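Local coordinates for protein carbohydrate deacetylase Agd3 (Neosartorya fumigata, PDB 6NWZ) that probably removes N-acetyl groups from the fungal exopolysaccharide galactosaminogalactan and is required for biofilm formation, at residues 25-30 and 42-47; 605-610 and 638-643. One frame throughout, in Å; residues are numbered along the deposited sequence.

How the interactions relate
From the N terminus, interaction 1 comes first: it folds helix 34-47 back onto strand 22-31, closing a short connection of 11 residues. Interaction 2 closes much later and over a longer span, 27 residues without helix that include strands 613-618 and 622-629, before residues 638-643 return to the end of helix 594-607. The two loops are in series, neither nested nor crossed, and they lie close in space without touching, with centres 14 Å apart and nearest atoms about 5 Å apart. Strand 613-618, inside the second loop, pairs antiparallel with strand 22-31, and Arg604 joins the two sites by bonding to both Asn45 O and Asp608 OD2.

Interaction 1. Residues 25-30 and 42-47; sequences SNILVI and SGLNAY
Leu44 of the helix meets Ile27 and Val29 of the strand in the beta-alpha-beta unit formed by strand 22-31, helix 34-47 and the parallel strand 51-55. Residues 27 and 29 alternate with Leu28, whose side chain leaves from the other side of the strand, so two branched aliphatic groups face the helix. Leu44 answers with one methyl, CD1, which serves both. Its side chain crosses that of Ile27 at about a right angle, and CD1 comes to rest 3.6 Å from Ile27 CG2. Toward Val29 the approach is tip to tip. CG1 of Ile27 lies beside the backbone N (chi1 -62°), which leaves CG2 anti to that nitrogen and turned to Leu44.

No hydrogen bond links the segments; the backbone of Ile27 pairs instead with Thr52 of strand 51-55, and Asn26 OD1 is separately hydrogen-bonded to Thr52 OG1. Beta-branched residues suit the strand, while leucine, branching one carbon further out, can span the gap from a helix: the nearest CA atoms, of Ile27 and Leu44, are 8.4 Å apart. Tyr51 touches both Ile27 and Leu44, extending this buried apolar layer. Val29 CG2 lies 3.8 Å from the same Leu44 CD1.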
loop_
_atom_site.group_PDB
_atom_site.type_symbol
_atom_site.label_atom_id
_atom_site.label_comp_id
_atom_site.label_asym_id
_atom_site.label_seq_id
_atom_site.Cartn_x
_atom_site.Cartn_y
_atom_site.Cartn_z
ATOM N N SER A 25 -3.985 -21.497 13.640
ATOM C CA SER A 25 -3.825 -20.045 13.605
ATOM C C SER A 25 -4.866 -19.342 12.745
ATOM O O SER A 25 -4.613 -18.224 12.279
ATOM C CB SER A 25 -2.424 -19.679 13.109
ATOM O OG SER A 25 -1.429 -20.099 14.024
ATOM N N ASN A 26 -6.018 -19.961 12.519
ATOM C CA ASN A 26 -7.065 -19.341 11.722
ATOM C C ASN A 26 -7.866 -18.370 12.582
ATOM O O ASN A 26 -8.261 -18.703 13.702
ATOM C CB ASN A 26 -7.975 -20.414 11.133
ATOM C CG ASN A 26 -8.756 -19.919 9.943
ATOM O OD1 ASN A 26 -9.930 -19.572 10.056
ATOM N ND2 ASN A 26 -8.103 -19.874 8.788
ATOM N N ILE A 27 -8.104 -17.169 12.059
ATOM C CA ILE A 27 -8.828 -16.134 12.792
ATOM C C ILE A 27 -10.301 -16.191 12.411
ATOM O O ILE A 27 -10.653 -16.112 11.229
ATOM C CB ILE A 27 -8.237 -14.744 12.509
ATOM C CG1 ILE A 27 -6.786 -14.682 12.984
ATOM C CG2 ILE A 27 -9.051 -13.671 13.203
ATOM C CD1 ILE A 27 -6.629 -14.910 14.471
ATOM N N LEU A 28 -11.167 -16.332 13.414
ATOM C CA LEU A 28 -12.610 -16.372 13.203
ATOM C C LEU A 28 -13.178 -14.960 13.298
ATOM O O LEU A 28 -13.079 -14.313 14.347
ATOM C CB LEU A 28 -13.280 -17.291 14.223
ATOM C CG LEU A 28 -14.801 -17.404 14.130
ATOM C CD1 LEU A 28 -15.213 -17.894 12.748
ATOM C CD2 LEU A 28 -15.339 -18.318 15.223
ATOM N N VAL A 29 -13.771 -14.485 12.204
ATOM C CA VAL A 29 -14.348 -13.148 12.128
ATOM C C VAL A 29 -15.861 -13.287 12.114
ATOM O O VAL A 29 -16.424 -13.914 11.209
ATOM C CB VAL A 29 -13.853 -12.382 10.892
ATOM C CG1 VAL A 29 -14.601 -11.073 10.754
ATOM C CG2 VAL A 29 -12.356 -12.135 10.990
ATOM N N ILE A 30 -16.516 -12.697 13.112
ATOM C CA ILE A 30 -17.962 -12.778 13.290
ATOM C C ILE A 30 -18.539 -11.384 13.099
ATOM O O ILE A 30 -18.131 -10.437 13.781
ATOM C CB ILE A 30 -18.328 -13.344 14.671
ATOM C CG1 ILE A 30 -17.775 -14.765 14.828
ATOM C CG2 ILE A 30 -19.832 -13.321 14.876
ATOM C CD1 ILE A 30 -17.970 -15.350 16.204
ATOM N N SER A 42 -10.075 -6.962 6.098
ATOM C CA SER A 42 -9.135 -6.206 5.276
ATOM C C SER A 42 -7.754 -6.158 5.920
ATOM O O SER A 42 -6.734 -6.285 5.230
ATOM C CB SER A 42 -9.666 -4.792 5.033
ATOM O OG SER A 42 -9.781 -4.058 6.241
ATOM N N GLY A 43 -7.699 -5.978 7.240
ATOM C CA GLY A 43 -6.414 -5.959 7.917
ATOM C C GLY A 43 -5.744 -7.319 7.933
ATOM O O GLY A 43 -4.539 -7.430 7.696
ATOM N N LEU A 44 -6.516 -8.371 8.216
ATOM C CA LEU A 44 -5.961 -9.718 8.165
ATOM C C LEU A 44 -5.500 -10.066 6.756
ATOM O O LEU A 44 -4.444 -10.683 6.576
ATOM C CB LEU A 44 -6.996 -10.726 8.665
ATOM C CG LEU A 44 -7.502 -10.520 10.094
ATOM C CD1 LEU A 44 -8.680 -11.433 10.358
ATOM C CD2 LEU A 44 -6.400 -10.778 11.106
ATOM N N ASN A 45 -6.273 -9.661 5.742
ATOM C CA ASN A 45 -5.885 -9.917 4.356
ATOM C C ASN A 45 -4.601 -9.183 4.002
ATOM O O ASN A 45 -3.755 -9.712 3.270
ATOM C CB ASN A 45 -7.016 -9.502 3.411
ATOM C CG ASN A 45 -6.720 -9.834 1.953
ATOM O OD1 ASN A 45 -6.100 -10.851 1.646
ATOM N ND2 ASN A 45 -7.171 -8.973 1.046
ATOM N N ALA A 46 -4.439 -7.958 4.509
ATOM C CA ALA A 46 -3.232 -7.191 4.223
ATOM C C ALA A 46 -2.001 -7.876 4.799
ATOM O O ALA A 46 -0.956 -7.952 4.140
ATOM C CB ALA A 46 -3.369 -5.772 4.773
ATOM N N TYR A 47 -2.107 -8.386 6.030
ATOM C CA TYR A 47 -1.007 -9.137 6.621
ATOM C C TYR A 47 -0.812 -10.483 5.940
ATOM O O TYR A 47 0.300 -11.023 5.950
ATOM C CB TYR A 47 -1.253 -9.359 8.112
ATOM C CG TYR A 47 -0.897 -8.193 9.002
ATOM C CD1 TYR A 47 -1.698 -7.062 9.049
ATOM C CD2 TYR A 47 0.225 -8.238 9.818
ATOM C CE1 TYR A 47 -1.384 -5.999 9.874
ATOM C CE2 TYR A 47 0.549 -7.181 10.647
ATOM C CZ TYR A 47 -0.261 -6.063 10.670
ATOM O OH TYR A 47 0.050 -5.007 11.491
#

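Interaction 2. Residues 605-610 and 638-643; sequences YQRDQC and PIPVTF
Arg607, near the end of helix 594-607, sets the far end of its chain, CD and NE, against Pro640 on strand 639-643, the outermost strand of a three-stranded antiparallel sheet. The close packing is here, between buried residues. Arg607 CD lies 3.7 Å from Pro640 CD, and NE of the same arginine is 3.9 Å from that proline carbon. CG sits between the backbone N and the carbonyl carbon (chi1 67°), and from CG to NE the chain is fully extended, so that CD and NE cross the proline ring obliquely. Ile639 adds its end methyl at the base, CD1 standing 4.2 Å from Arg607 CB, while the carbonyl of Pro638 borders Arg607 CD. Trp666, on the neighbouring strand 663-667, touches Arg607, Pro638 and Pro640 together. Ile639 and Val641 make the backbone bonds to that strand, so Pro640 between them can do without an N-H.

Residues Arg607 to Cys610 form a type I turn, in which Asp608 and Gln609 make no contact with the strand; Trp472 packs on this side. Gln609 is exposed and turns back on its own segment: NE2 donates to Tyr605 O at 3.2 Å, with an N-H...O angle of 147°. The same nitrogen lies 3.4 Å above the plane of the Tyr605 ring, toward its rim.

The contact thus joins the last helix of the deacetylase domain to the C-terminal domain. With no hydrogen bond or salt bridge across the two segments, its chemistry implies that Arg607 contributes van der Waals contact through CB, CD and NE, not a polar bond, while the Cys610-Cys635 disulfide ties the two chain regions covalently close by and probably limits how far they can part.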
loop_
_atom_site.group_PDB
_atom_site.type_symbol
_atom_site.label_atom_id
_atom_site.label_comp_id
_atom_site.label_asym_id
_atom_site.label_seq_id
_atom_site.Cartn_x
_atom_site.Cartn_y
_atom_site.Cartn_z
ATOM N N TYR A 605 0.171 -13.066 -4.924
ATOM C CA TYR A 605 -0.984 -13.677 -5.570
ATOM C C TYR A 605 -0.849 -15.193 -5.626
ATOM O O TYR A 605 -1.837 -15.917 -5.462
ATOM C CB TYR A 605 -1.162 -13.095 -6.973
ATOM C CG TYR A 605 -2.132 -13.867 -7.834
ATOM C CD1 TYR A 605 -3.500 -13.657 -7.734
ATOM C CD2 TYR A 605 -1.678 -14.808 -8.751
ATOM C CE1 TYR A 605 -4.390 -14.366 -8.522
ATOM C CE2 TYR A 605 -2.559 -15.520 -9.541
ATOM C CZ TYR A 605 -3.912 -15.295 -9.423
ATOM O OH TYR A 605 -4.787 -16.003 -10.211
ATOM N N GLN A 606 0.369 -15.694 -5.844
ATOM C CA GLN A 606 0.550 -17.128 -6.046
ATOM C C GLN A 606 0.449 -17.902 -4.737
ATOM O O GLN A 606 -0.272 -18.902 -4.658
ATOM C CB GLN A 606 1.886 -17.395 -6.733
ATOM C CG GLN A 606 1.880 -17.072 -8.216
ATOM C CD GLN A 606 3.181 -17.438 -8.893
ATOM O OE1 GLN A 606 4.200 -17.651 -8.235
ATOM N NE2 GLN A 606 3.154 -17.521 -10.216
ATOM N N ARG A 607 1.155 -17.454 -3.694
ATOM C CA ARG A 607 1.093 -18.155 -2.416
ATOM C C ARG A 607 -0.295 -18.106 -1.791
ATOM O O ARG A 607 -0.613 -18.955 -0.953
ATOM C CB ARG A 607 2.120 -17.585 -1.435
ATOM C CG ARG A 607 1.853 -16.162 -0.994
ATOM C CD ARG A 607 2.801 -15.759 0.122
ATOM N NE ARG A 607 2.663 -14.347 0.462
ATOM C CZ ARG A 607 3.385 -13.378 -0.090
ATOM N NH1 ARG A 607 4.298 -13.674 -1.005
ATOM N NH2 ARG A 607 3.195 -12.119 0.269
ATOM N N ASP A 608 -1.127 -17.133 -2.173
ATOM C CA ASP A 608 -2.502 -17.106 -1.688
ATOM C C ASP A 608 -3.346 -18.217 -2.302
ATOM O O ASP A 608 -4.423 -18.520 -1.781
ATOM C CB ASP A 608 -3.144 -15.745 -1.974
ATOM C CG ASP A 608 -2.642 -14.646 -1.046
ATOM O OD1 ASP A 608 -1.863 -14.940 -0.112
ATOM O OD2 ASP A 608 -3.034 -13.477 -1.256
ATOM N N GLN A 609 -2.883 -18.824 -3.392
ATOM C CA GLN A 609 -3.584 -19.940 -4.014
ATOM C C GLN A 609 -3.188 -21.292 -3.435
ATOM O O GLN A 609 -3.803 -22.302 -3.789
ATOM C CB GLN A 609 -3.331 -19.953 -5.528
ATOM C CG GLN A 609 -3.446 -18.593 -6.202
ATOM C CD GLN A 609 -4.824 -17.979 -6.067
ATOM O OE1 GLN A 609 -5.831 -18.686 -6.000
ATOM N NE2 GLN A 609 -4.877 -16.653 -6.024
ATOM N N CYS A 610 -2.179 -21.341 -2.563
ATOM C CA CYS A 610 -1.734 -22.598 -1.977
ATOM C C CYS A 610 -2.523 -22.994 -0.738
ATOM O O CYS A 610 -2.429 -24.149 -0.307
ATOM C CB CYS A 610 -0.247 -22.518 -1.614
ATOM S SG CYS A 610 0.889 -22.345 -3.014
ATOM N N PRO A 638 7.454 -19.283 -1.268
ATOM C CA PRO A 638 7.640 -19.472 0.173
ATOM C C PRO A 638 6.528 -18.803 0.964
ATOM O O PRO A 638 5.945 -17.800 0.543
ATOM C CB PRO A 638 8.995 -18.813 0.446
ATOM C CG PRO A 638 9.132 -17.800 -0.624
ATOM C CD PRO A 638 8.482 -18.398 -1.841
ATOM N N ILE A 639 6.239 -19.381 2.123
ATOM C CA ILE A 639 5.184 -18.908 3.015
ATOM C C ILE A 639 5.830 -18.037 4.087
ATOM O O ILE A 639 6.722 -18.520 4.802
ATOM C CB ILE A 639 4.418 -20.077 3.654
ATOM C CG1 ILE A 639 3.945 -21.067 2.588
ATOM C CG2 ILE A 639 3.237 -19.560 4.450
ATOM C CD1 ILE A 639 3.107 -20.438 1.506
ATOM N N PRO A 640 5.422 -16.779 4.239
ATOM C CA PRO A 640 6.000 -15.938 5.293
ATOM C C PRO A 640 5.464 -16.311 6.666
ATOM O O PRO A 640 4.286 -16.641 6.829
ATOM C CB PRO A 640 5.558 -14.526 4.894
ATOM C CG PRO A 640 4.273 -14.745 4.166
ATOM C CD PRO A 640 4.424 -16.054 3.433
ATOM N N VAL A 641 6.348 -16.264 7.661
ATOM C CA VAL A 641 5.995 -16.521 9.054
ATOM C C VAL A 641 6.648 -15.449 9.912
ATOM O O VAL A 641 7.867 -15.258 9.849
ATOM C CB VAL A 641 6.428 -17.926 9.515
ATOM C CG1 VAL A 641 5.943 -18.199 10.936
ATOM C CG2 VAL A 641 5.897 -18.981 8.570
ATOM N N THR A 642 5.841 -14.755 10.705
ATOM C CA THR A 642 6.306 -13.657 11.542
ATOM C C THR A 642 6.491 -14.146 12.975
ATOM O O THR A 642 5.568 -14.719 13.565
ATOM C CB THR A 642 5.315 -12.492 11.491
ATOM O OG1 THR A 642 5.249 -11.992 10.150
ATOM C CG2 THR A 642 5.734 -11.373 12.435
ATOM N N PHE A 643 7.686 -13.919 13.526
ATOM C CA PHE A 643 8.059 -14.388 14.853
ATOM C C PHE A 643 8.251 -13.219 15.804
ATOM O O PHE A 643 9.008 -12.291 15.488
ATOM C CB PHE A 643 9.352 -15.211 14.791
ATOM C CG PHE A 643 9.174 -16.582 14.212
ATOM C CD1 PHE A 643 9.274 -16.792 12.848
ATOM C CD2 PHE A 643 8.916 -17.664 15.038
ATOM C CE1 PHE A 643 9.116 -18.058 12.316
ATOM C CE2 PHE A 643 8.755 -18.930 14.512
ATOM C CZ PHE A 643 8.853 -19.127 13.149
#